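Long-range contacts in lovastatin nonaketide synthase mokA (Monascus pilosus, PDB 6AD3), which builds the nonaketide precursor of lovastatin (monacolin K) in nine iterative steps as a type I polyketide synthase, represented here by its condensation domain: residues D186-L190 with V204-V210; T96-T101 with L175-Y180; I128-A134 with A146-R152. The protein carries 1 engineered substitution. One frame throughout, in Å; residues are numbered along the deposited sequence.

Contact 1 (D186-L190 with V204-V210); sequences DTLRL and VAYHRFV
Residues Leu-188 to Leu-190 pair antiparallel with Val-204 to Tyr-206 in a buried beta hairpin formed by strands 188-195 and 199-206. Both strands belong to a mixed sheet of five. Arg-189 and Ala-205 are the hydrogen-bonded pair: Arg-189 N gives to Ala-205 O at 2.8 Å and Ala-205 N to Arg-189 O at 2.9 Å. His-207 N to Thr-187 O, 2.9 Å, adds a third backbone bond. Leu-188 lays CD2 against Tyr-206 CB at 3.5 Å. Leu-190 and Val-204 lie side by side on the same face, CD2 to CG2. Val-210 returns on Thr-187, with CG2 3.4 Å from its carbonyl O and CG1 3.7 Å from its CB. On the other face the chain of Arg-189 starts against Ala-205 CB, then bends at chi2 (-91°) toward Asp-186. It grips that carboxylate end-on, NH1 to OD1 at 2.7 Å and NH2 to OD2 at 2.9 Å. NH1 also meets Leu-188 O, and NE bonds Thr-178 OG1; bonds from all three nitrogens fix the rotation of the guanidinium. The sequence from His-207 on fits the HHxxxDG signature of condensation domains, with Arg-208 at the position of the second histidine.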
loop_
_atom_site.group_PDB
_atom_site.type_symbol
_atom_site.label_atom_id
_atom_site.label_comp_id
_atom_site.label_asym_id
_atom_site.label_seq_id
_atom_site.Cartn_x
_atom_site.Cartn_y
_atom_site.Cartn_z
ATOM N N ASP A 186 -9.014 -19.314 -4.767
ATOM C CA ASP A 186 -9.832 -18.576 -3.803
ATOM C C ASP A 186 -8.986 -17.426 -3.274
ATOM O O ASP A 186 -8.031 -17.657 -2.524
ATOM C CB ASP A 186 -10.217 -19.524 -2.632
ATOM C CG ASP A 186 -10.943 -18.821 -1.539
ATOM O OD1 ASP A 186 -11.874 -18.081 -1.866
ATOM O OD2 ASP A 186 -10.544 -18.929 -0.358
ATOM N N THR A 187 -9.178 -16.247 -3.870
ATOM C CA THR A 187 -8.256 -15.137 -3.734
ATOM C C THR A 187 -8.922 -13.795 -3.435
ATOM O O THR A 187 -8.221 -12.819 -3.146
ATOM C CB THR A 187 -7.418 -14.950 -5.011
ATOM O OG1 THR A 187 -8.304 -14.638 -6.110
ATOM C CG2 THR A 187 -6.638 -16.215 -5.318
ATOM N N LEU A 188 -10.260 -13.735 -3.484
ATOM C CA LEU A 188 -10.991 -12.460 -3.374
ATOM C C LEU A 188 -12.262 -12.690 -2.553
ATOM O O LEU A 188 -12.833 -13.822 -2.545
ATOM C CB LEU A 188 -11.442 -12.024 -4.757
ATOM C CG LEU A 188 -10.629 -11.186 -5.697
ATOM C CD1 LEU A 188 -11.594 -10.656 -6.787
ATOM C CD2 LEU A 188 -9.947 -10.011 -4.999
ATOM N N ARG A 189 -12.708 -11.659 -1.855
ATOM C CA ARG A 189 -14.084 -11.621 -1.361
ATOM C C ARG A 189 -14.740 -10.355 -1.847
ATOM O O ARG A 189 -14.115 -9.305 -1.863
ATOM C CB ARG A 189 -14.131 -11.661 0.177
ATOM C CG ARG A 189 -13.245 -12.732 0.802
ATOM C CD ARG A 189 -13.990 -14.020 0.982
ATOM N NE ARG A 189 -13.124 -15.072 1.533
ATOM C CZ ARG A 189 -12.548 -16.009 0.804
ATOM N NH1 ARG A 189 -12.479 -15.855 -0.509
ATOM N NH2 ARG A 189 -11.836 -16.977 1.402
ATOM N N LEU A 190 -15.930 -10.501 -2.424
ATOM C CA LEU A 190 -16.719 -9.350 -2.860
ATOM C C LEU A 190 -18.093 -9.442 -2.230
ATOM O O LEU A 190 -18.832 -10.356 -2.568
ATOM C CB LEU A 190 -16.871 -9.345 -4.372
ATOM C CG LEU A 190 -15.576 -9.283 -5.178
ATOM C CD1 LEU A 190 -15.799 -9.623 -6.634
ATOM C CD2 LEU A 190 -14.919 -7.926 -5.050
ATOM N N VAL A 204 -14.396 -5.190 -0.567
ATOM C CA VAL A 204 -13.467 -5.836 -1.423
ATOM C C VAL A 204 -12.276 -6.326 -0.596
ATOM O O VAL A 204 -11.554 -5.542 0.022
ATOM C CB VAL A 204 -12.962 -4.880 -2.536
ATOM C CG1 VAL A 204 -11.869 -5.558 -3.342
ATOM C CG2 VAL A 204 -14.097 -4.417 -3.422
ATOM N N ALA A 205 -12.118 -7.645 -0.533
ATOM C CA ALA A 205 -11.044 -8.235 0.178
ATOM C C ALA A 205 -10.217 -9.075 -0.784
ATOM O O ALA A 205 -10.749 -9.723 -1.668
ATOM C CB ALA A 205 -11.549 -9.073 1.306
ATOM N N TYR A 206 -8.917 -9.032 -0.609
ATOM C CA TYR A 206 -7.996 -9.660 -1.544
ATOM C C TYR A 206 -6.761 -10.203 -0.884
ATOM O O TYR A 206 -6.155 -9.581 0.008
ATOM C CB TYR A 206 -7.606 -8.724 -2.692
ATOM C CG TYR A 206 -7.001 -7.403 -2.266
ATOM C CD1 TYR A 206 -7.804 -6.334 -1.923
ATOM C CD2 TYR A 206 -5.612 -7.187 -2.355
ATOM C CE1 TYR A 206 -7.246 -5.097 -1.606
ATOM C CE2 TYR A 206 -5.058 -5.966 -2.064
ATOM C CZ TYR A 206 -5.862 -4.938 -1.665
ATOM O OH TYR A 206 -5.307 -3.729 -1.368
ATOM N N HIS A 207 -6.381 -11.399 -1.340
ATOM C CA HIS A 207 -5.037 -11.886 -1.146
ATOM C C HIS A 207 -4.074 -10.935 -1.818
ATOM O O HIS A 207 -4.385 -10.339 -2.855
ATOM C CB HIS A 207 -4.881 -13.299 -1.694
ATOM C CG HIS A 207 -3.573 -13.932 -1.343
ATOM N ND1 HIS A 207 -3.395 -14.759 -0.252
ATOM C CD2 HIS A 207 -2.378 -13.860 -1.957
ATOM C CE1 HIS A 207 -2.137 -15.132 -0.192
ATOM N NE2 HIS A 207 -1.492 -14.581 -1.198
ATOM N N ARG A 208 -2.882 -10.806 -1.226
ATOM C CA ARG A 208 -1.822 -9.940 -1.761
ATOM C C ARG A 208 -1.575 -10.158 -3.248
ATOM O O ARG A 208 -1.302 -9.215 -3.955
ATOM C CB ARG A 208 -0.544 -10.185 -0.986
ATOM C CG ARG A 208 0.733 -9.520 -1.519
ATOM C CD ARG A 208 0.792 -8.051 -1.235
ATOM N NE ARG A 208 -0.131 -7.270 -2.057
ATOM C CZ ARG A 208 -0.358 -5.975 -1.900
ATOM N NH1 ARG A 208 0.239 -5.306 -0.942
ATOM N NH2 ARG A 208 -1.197 -5.331 -2.699
ATOM N N PHE A 209 -1.587 -11.410 -3.699
ATOM C CA PHE A 209 -1.132 -11.704 -5.017
ATOM C C PHE A 209 -2.046 -11.150 -6.142
ATOM O O PHE A 209 -1.629 -11.151 -7.316
ATOM C CB PHE A 209 -0.997 -13.216 -5.231
ATOM C CG PHE A 209 0.099 -13.884 -4.443
ATOM C CD1 PHE A 209 1.007 -13.160 -3.703
ATOM C CD2 PHE A 209 0.162 -15.281 -4.396
ATOM C CE1 PHE A 209 1.913 -13.787 -2.909
ATOM C CE2 PHE A 209 1.085 -15.907 -3.595
ATOM C CZ PHE A 209 1.998 -15.161 -2.898
ATOM N N VAL A 210 -3.288 -10.782 -5.825
ATOM C CA VAL A 210 -4.309 -10.473 -6.859
ATOM C C VAL A 210 -4.798 -9.039 -6.872
ATOM O O VAL A 210 -5.627 -8.692 -7.702
ATOM C CB VAL A 210 -5.518 -11.430 -6.837
ATOM C CG1 VAL A 210 -5.035 -12.880 -7.021
ATOM C CG2 VAL A 210 -6.300 -11.297 -5.522
#

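Contact 2 (T96-T101 with L175-Y180); sequences TIFNNT and LVQTQY
Asn-99 reaches across to the end of helix 165-176 and gives both amide hydrogens of ND2 to backbone carbonyls. Its chi1 of -71° sets CG beside the backbone N, and the amide lies between the carbonyls of Val-176 and Thr-178. ND2 meets Thr-178 O at 2.8 Å, in the carbonyl plane and on a lone pair. It meets Val-176 O at 2.9 Å from above the carbonyl plane. OD1 faces the edge of the Tyr-180 ring, 3.4 Å from CD2, with amide and ring planes 75° apart. Water 2 accepts from Tyr-180 N and probably gives to the same OD1. Thr-178 CG2 sits over one face of that ring, toward its rim.

This joins strand 100-107 and the residues leading into it, in the five-stranded sheet of the condensation domain, to the loop that leads from the helix toward strand 188-195. Gln-179 starts away from residues 96-101, but a bend at chi2 (-65°) brings its amide back. NE2 then bonds Thr-96 OG1 at 3.0 Å and Gln-177 O at 3.1 Å. Thr-96 OG1 also has Asp-94 as a partner. Water 1 links Thr-96 O with Val-176 O. Farther along, Thr-101 CB packs on Val-176 CG2 at 3.7 Å. Thr-101 OG1 turns to water 3 at 2.8 Å, which also bonds Leu-175 O and Tyr-180 OH.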
loop_
_atom_site.group_PDB
_atom_site.type_symbol
_atom_site.label_atom_id
_atom_site.label_comp_id
_atom_site.label_asym_id
_atom_site.label_seq_id
_atom_site.Cartn_x
_atom_site.Cartn_y
_atom_site.Cartn_z
ATOM N N THR A 96 -2.235 -15.172 7.253
ATOM C CA THR A 96 -3.471 -14.438 7.414
ATOM C C THR A 96 -3.204 -12.940 7.639
ATOM O O THR A 96 -4.015 -12.090 7.245
ATOM C CB THR A 96 -4.308 -14.982 8.582
ATOM O OG1 THR A 96 -4.471 -16.414 8.438
ATOM C CG2 THR A 96 -5.675 -14.316 8.597
ATOM N N ILE A 97 -2.034 -12.623 8.179
ATOM C CA ILE A 97 -1.671 -11.210 8.458
ATOM C C ILE A 97 -1.488 -10.425 7.166
ATOM O O ILE A 97 -1.393 -9.204 7.197
ATOM C CB ILE A 97 -0.369 -11.089 9.330
ATOM C CG1 ILE A 97 0.832 -11.622 8.585
ATOM C CG2 ILE A 97 -0.507 -11.800 10.666
ATOM C CD1 ILE A 97 2.139 -11.277 9.254
ATOM N N PHE A 98 -1.412 -11.114 6.024
ATOM C CA PHE A 98 -1.206 -10.446 4.721
ATOM C C PHE A 98 -2.504 -10.350 3.923
ATOM O O PHE A 98 -2.515 -9.920 2.768
ATOM C CB PHE A 98 -0.153 -11.173 3.893
ATOM C CG PHE A 98 1.196 -11.225 4.527
ATOM C CD1 PHE A 98 1.822 -10.085 4.969
ATOM C CD2 PHE A 98 1.813 -12.447 4.752
ATOM C CE1 PHE A 98 3.035 -10.145 5.647
ATOM C CE2 PHE A 98 3.019 -12.517 5.427
ATOM C CZ PHE A 98 3.680 -11.356 5.787
ATOM N N ASN A 99 -3.621 -10.608 4.581
ATOM C CA ASN A 99 -4.901 -10.293 3.995
ATOM C C ASN A 99 -5.063 -8.773 3.826
ATOM O O ASN A 99 -4.475 -7.981 4.571
ATOM C CB ASN A 99 -6.051 -10.784 4.882
ATOM C CG ASN A 99 -6.204 -12.314 4.892
ATOM O OD1 ASN A 99 -5.515 -13.066 4.191
ATOM N ND2 ASN A 99 -7.158 -12.777 5.714
ATOM N N ASN A 100 -5.879 -8.387 2.844
ATOM C CA ASN A 100 -6.239 -6.983 2.633
ATOM C C ASN A 100 -7.739 -6.863 2.514
ATOM O O ASN A 100 -8.391 -7.654 1.792
ATOM C CB ASN A 100 -5.603 -6.462 1.348
ATOM C CG ASN A 100 -4.122 -6.668 1.299
ATOM O OD1 ASN A 100 -3.358 -5.834 1.798
ATOM N ND2 ASN A 100 -3.691 -7.812 0.772
ATOM N N THR A 101 -8.321 -5.911 3.227
ATOM C CA THR A 101 -9.765 -5.813 3.329
ATOM C C THR A 101 -10.230 -4.358 3.368
ATOM O O THR A 101 -9.853 -3.612 4.262
ATOM C CB THR A 101 -10.281 -6.557 4.586
ATOM O OG1 THR A 101 -9.606 -7.813 4.747
ATOM C CG2 THR A 101 -11.792 -6.802 4.508
ATOM N N LEU A 175 -13.970 -11.057 7.581
ATOM C CA LEU A 175 -13.282 -11.083 6.281
ATOM C C LEU A 175 -11.796 -10.726 6.428
ATOM O O LEU A 175 -10.951 -11.315 5.770
ATOM C CB LEU A 175 -13.965 -10.153 5.281
ATOM C CG LEU A 175 -15.353 -10.558 4.788
ATOM C CD1 LEU A 175 -15.972 -9.440 3.959
ATOM C CD2 LEU A 175 -15.325 -11.844 3.970
ATOM N N VAL A 176 -11.475 -9.943 7.447
ATOM C CA VAL A 176 -10.102 -9.629 7.764
ATOM C C VAL A 176 -9.325 -10.880 8.151
ATOM O O VAL A 176 -8.129 -10.996 7.850
ATOM C CB VAL A 176 -10.010 -8.508 8.852
ATOM C CG1 VAL A 176 -8.607 -8.374 9.412
ATOM C CG2 VAL A 176 -10.463 -7.198 8.256
ATOM N N GLN A 177 -10.028 -11.848 8.728
ATOM C CA GLN A 177 -9.424 -13.118 9.174
ATOM C C GLN A 177 -9.672 -14.262 8.199
ATOM O O GLN A 177 -9.434 -15.439 8.519
ATOM C CB GLN A 177 -9.988 -13.536 10.543
ATOM C CG GLN A 177 -9.729 -12.573 11.661
ATOM C CD GLN A 177 -8.263 -12.245 11.840
ATOM O OE1 GLN A 177 -7.399 -13.116 11.756
ATOM N NE2 GLN A 177 -7.985 -11.008 12.151
ATOM N N THR A 178 -10.055 -13.951 6.979
ATOM C CA THR A 178 -10.433 -15.013 6.062
ATOM C C THR A 178 -9.204 -15.849 5.633
ATOM O O THR A 178 -8.063 -15.383 5.667
ATOM C CB THR A 178 -11.189 -14.450 4.838
ATOM O OG1 THR A 178 -11.984 -15.509 4.240
ATOM C CG2 THR A 178 -10.222 -13.941 3.866
ATOM N N GLN A 179 -9.440 -17.129 5.377
ATOM C CA GLN A 179 -8.382 -18.047 4.943
ATOM C C GLN A 179 -8.470 -18.248 3.423
ATOM O O GLN A 179 -9.349 -18.951 2.951
ATOM C CB GLN A 179 -8.574 -19.401 5.658
ATOM C CG GLN A 179 -8.603 -19.286 7.180
ATOM C CD GLN A 179 -7.275 -18.804 7.721
ATOM O OE1 GLN A 179 -6.252 -19.456 7.539
ATOM N NE2 GLN A 179 -7.264 -17.608 8.284
ATOM N N TYR A 180 -7.650 -17.538 2.654
ATOM C CA TYR A 180 -7.688 -17.682 1.208
ATOM C C TYR A 180 -7.070 -19.023 0.798
ATOM O O TYR A 180 -5.948 -19.311 1.169
ATOM C CB TYR A 180 -6.926 -16.542 0.552
ATOM C CG TYR A 180 -7.627 -15.228 0.663
ATOM C CD1 TYR A 180 -8.782 -15.001 -0.008
ATOM C CD2 TYR A 180 -7.101 -14.200 1.428
ATOM C CE1 TYR A 180 -9.474 -13.788 0.119
ATOM C CE2 TYR A 180 -7.795 -13.010 1.618
ATOM C CZ TYR A 180 -8.969 -12.799 0.931
ATOM O OH TYR A 180 -9.678 -11.638 1.090
HETATM O O HOH W 1 -5.611 -10.453 8.678
HETATM O O HOH W 2 -5.482 -16.064 3.965
HETATM O O HOH W 3 -9.221 -10.367 3.589
#

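Contact 3 (I128-A134 with A146-R152); sequences IFRTGFA and AQIVFGR
Strands 131-134 and 146-150 run antiparallel, their axes 4.5 Å apart at closest and 145° between their directions. Gly-132 with Ile-148 and Ala-134 with Ala-146 are the hydrogen-bonded pairs, each closed by two backbone bonds. Phe-150 N adds a bond to Arg-130 O at 2.8 Å. The side chain of Arg-130 holds the same residue from its carbonyl side: it runs extended past Phe-150 O, CD 3.5 Å away, and NH2 bonds that oxygen at 3.1 Å, nearly in the guanidinium plane. NE is taken by Arg-124 O, which helps fix the group's rotation.

The two strands form a beta hairpin, and 145-150 is the middle strand of a three-stranded antiparallel sheet, with 72-77 on its other side. The Phe-150 ring lies beside Gly-132, CE2 3.6 Å from its N, and Ile-148 CG2 lies over one ring face, toward the rim. On the other face Phe-133 and Gln-147 lie side by side, ring and amide planes 11° apart, with Phe-133 CE2 3.8 Å from Gln-147 CG. Water 4 gives one hydrogen to Thr-131 OG1 at 2.8 Å and one to Gln-147 OE1 at 2.9 Å. Thr-131 OG1 also bonds Glu-127 O, and Gln-147 NE2 bonds Pro-77 O.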
loop_
_atom_site.group_PDB
_atom_site.type_symbol
_atom_site.label_atom_id
_atom_site.label_comp_id
_atom_site.label_asym_id
_atom_site.label_seq_id
_atom_site.Cartn_x
_atom_site.Cartn_y
_atom_site.Cartn_z
ATOM N N ILE A 128 -6.590 -12.528 -13.635
ATOM C CA ILE A 128 -5.981 -12.547 -12.302
ATOM C C ILE A 128 -7.042 -12.849 -11.224
ATOM O O ILE A 128 -6.714 -13.328 -10.165
ATOM C CB ILE A 128 -5.219 -11.219 -12.014
ATOM C CG1 ILE A 128 -4.393 -11.310 -10.727
ATOM C CG2 ILE A 128 -6.165 -10.041 -11.908
ATOM C CD1 ILE A 128 -3.353 -12.412 -10.731
ATOM N N PHE A 129 -8.330 -12.699 -11.575
ATOM C CA PHE A 129 -9.405 -13.037 -10.652
ATOM C C PHE A 129 -9.902 -14.458 -10.871
ATOM O O PHE A 129 -10.845 -14.908 -10.174
ATOM C CB PHE A 129 -10.572 -12.040 -10.769
ATOM C CG PHE A 129 -10.208 -10.630 -10.393
ATOM C CD1 PHE A 129 -9.123 -10.361 -9.558
ATOM C CD2 PHE A 129 -10.938 -9.564 -10.898
ATOM C CE1 PHE A 129 -8.793 -9.061 -9.222
ATOM C CE2 PHE A 129 -10.630 -8.265 -10.537
ATOM C CZ PHE A 129 -9.552 -8.003 -9.728
ATOM N N ARG A 130 -9.325 -15.146 -11.863
ATOM C CA ARG A 130 -9.542 -16.587 -12.049
ATOM C C ARG A 130 -8.220 -17.317 -12.080
ATOM O O ARG A 130 -7.973 -18.266 -12.888
ATOM C CB ARG A 130 -10.405 -16.894 -13.263
ATOM C CG ARG A 130 -10.273 -16.004 -14.418
ATOM C CD ARG A 130 -11.402 -16.273 -15.418
ATOM N NE ARG A 130 -11.312 -15.333 -16.507
ATOM C CZ ARG A 130 -10.519 -15.443 -17.550
ATOM N NH1 ARG A 130 -10.547 -14.509 -18.465
ATOM N NH2 ARG A 130 -9.809 -16.532 -17.756
ATOM N N THR A 131 -7.345 -16.884 -11.187
ATOM C CA THR A 131 -6.023 -17.444 -11.081
ATOM C C THR A 131 -5.822 -18.177 -9.753
ATOM O O THR A 131 -6.125 -17.665 -8.670
ATOM C CB THR A 131 -4.954 -16.347 -11.293
ATOM O OG1 THR A 131 -4.992 -15.927 -12.679
ATOM C CG2 THR A 131 -3.558 -16.864 -10.994
ATOM N N GLY A 132 -5.284 -19.380 -9.847
ATOM C CA GLY A 132 -4.751 -20.047 -8.679
ATOM C C GLY A 132 -3.246 -20.059 -8.646
ATOM O O GLY A 132 -2.579 -19.695 -9.610
ATOM N N PHE A 133 -2.692 -20.491 -7.527
ATOM C CA PHE A 133 -1.265 -20.430 -7.326
ATOM C C PHE A 133 -0.828 -21.774 -6.773
ATOM O O PHE A 133 -1.241 -22.170 -5.696
ATOM C CB PHE A 133 -0.883 -19.319 -6.334
ATOM C CG PHE A 133 -1.251 -17.922 -6.801
ATOM C CD1 PHE A 133 -2.539 -17.467 -6.703
ATOM C CD2 PHE A 133 -0.335 -17.171 -7.497
ATOM C CE1 PHE A 133 -2.904 -16.257 -7.279
ATOM C CE2 PHE A 133 -0.680 -15.956 -8.066
ATOM C CZ PHE A 133 -1.961 -15.476 -7.910
ATOM N N ALA A 134 -0.066 -22.507 -7.556
ATOM C CA ALA A 134 0.159 -23.942 -7.268
ATOM C C ALA A 134 1.631 -24.186 -7.115
ATOM O O ALA A 134 2.468 -23.505 -7.736
ATOM C CB ALA A 134 -0.407 -24.802 -8.385
ATOM N N ALA A 146 3.484 -21.203 -9.214
ATOM C CA ALA A 146 3.163 -20.651 -10.515
ATOM C C ALA A 146 1.708 -20.251 -10.563
ATOM O O ALA A 146 0.914 -20.800 -9.854
ATOM C CB ALA A 146 3.475 -21.621 -11.632
ATOM N N GLN A 147 1.383 -19.303 -11.424
ATOM C CA GLN A 147 -0.001 -18.900 -11.653
ATOM C C GLN A 147 -0.688 -19.895 -12.606
ATOM O O GLN A 147 -0.176 -20.186 -13.675
ATOM C CB GLN A 147 -0.057 -17.506 -12.302
ATOM C CG GLN A 147 0.696 -16.425 -11.558
ATOM C CD GLN A 147 0.462 -15.064 -12.187
ATOM O OE1 GLN A 147 -0.599 -14.470 -11.992
ATOM N NE2 GLN A 147 1.413 -14.601 -12.982
ATOM N N ILE A 148 -1.846 -20.381 -12.204
ATOM C CA ILE A 148 -2.682 -21.182 -13.037
ATOM C C ILE A 148 -3.906 -20.394 -13.421
ATOM O O ILE A 148 -4.688 -20.002 -12.556
ATOM C CB ILE A 148 -3.179 -22.402 -12.266
ATOM C CG1 ILE A 148 -2.015 -23.188 -11.734
ATOM C CG2 ILE A 148 -4.088 -23.242 -13.139
ATOM C CD1 ILE A 148 -2.391 -24.073 -10.541
ATOM N N VAL A 149 -4.072 -20.129 -14.707
ATOM C CA VAL A 149 -5.215 -19.327 -15.152
ATOM C C VAL A 149 -6.318 -20.257 -15.568
ATOM O O VAL A 149 -6.138 -21.058 -16.464
ATOM C CB VAL A 149 -4.845 -18.391 -16.319
ATOM C CG1 VAL A 149 -6.074 -17.638 -16.806
ATOM C CG2 VAL A 149 -3.764 -17.416 -15.883
ATOM N N PHE A 150 -7.436 -20.194 -14.865
ATOM C CA PHE A 150 -8.564 -21.047 -15.126
ATOM C C PHE A 150 -9.491 -20.390 -16.130
ATOM O O PHE A 150 -9.579 -19.152 -16.205
ATOM C CB PHE A 150 -9.337 -21.323 -13.839
ATOM C CG PHE A 150 -8.550 -22.063 -12.805
ATOM C CD1 PHE A 150 -8.395 -23.445 -12.894
ATOM C CD2 PHE A 150 -8.067 -21.418 -11.690
ATOM C CE1 PHE A 150 -7.675 -24.142 -11.930
ATOM C CE2 PHE A 150 -7.411 -22.129 -10.678
ATOM C CZ PHE A 150 -7.189 -23.483 -10.817
ATOM N N GLY A 151 -10.259 -21.205 -16.835
ATOM C CA GLY A 151 -11.246 -20.676 -17.783
ATOM C C GLY A 151 -12.362 -19.926 -17.068
ATOM O O GLY A 151 -12.918 -18.939 -17.592
ATOM N N ARG A 152 -12.670 -20.345 -15.841
ATOM C CA ARG A 152 -13.745 -19.714 -15.090
ATOM C C ARG A 152 -13.289 -19.389 -13.672
ATOM O O ARG A 152 -12.511 -20.128 -13.080
ATOM C CB ARG A 152 -14.978 -20.615 -15.064
ATOM C CG ARG A 152 -15.669 -20.725 -16.432
ATOM C CD ARG A 152 -16.892 -21.650 -16.435
ATOM N NE ARG A 152 -17.359 -22.027 -15.093
ATOM C CZ ARG A 152 -18.644 -22.123 -14.740
ATOM N NH1 ARG A 152 -19.609 -21.823 -15.605
ATOM N NH2 ARG A 152 -18.966 -22.502 -13.509
HETATM O O HOH W 4 -2.872 -14.364 -13.752
#

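Contacts 1 and 2 meet in the same five-stranded sheet, with centres about 8 Å apart. Strands 199-206 and 100-107 are neighbours there, and Tyr-206 N probably bonds Asn-100 O at 2.8 Å. Contact 1 is buried, and mainly backbone bonds and apolar packing join its strands. Contact 2 is only partly buried and relies on side-chain amides and bridging waters. Contact 3 is another hairpin but belongs to a separate three-stranded sheet, farther from the centre of the chain. It too is partly buried, but five backbone bonds do most of the joining, helped by one arginine and one water. It touches contact 1 through Phe-133 on Phe-209 and Ile-128 on Val-210. Contacts 2 and 3 do not touch.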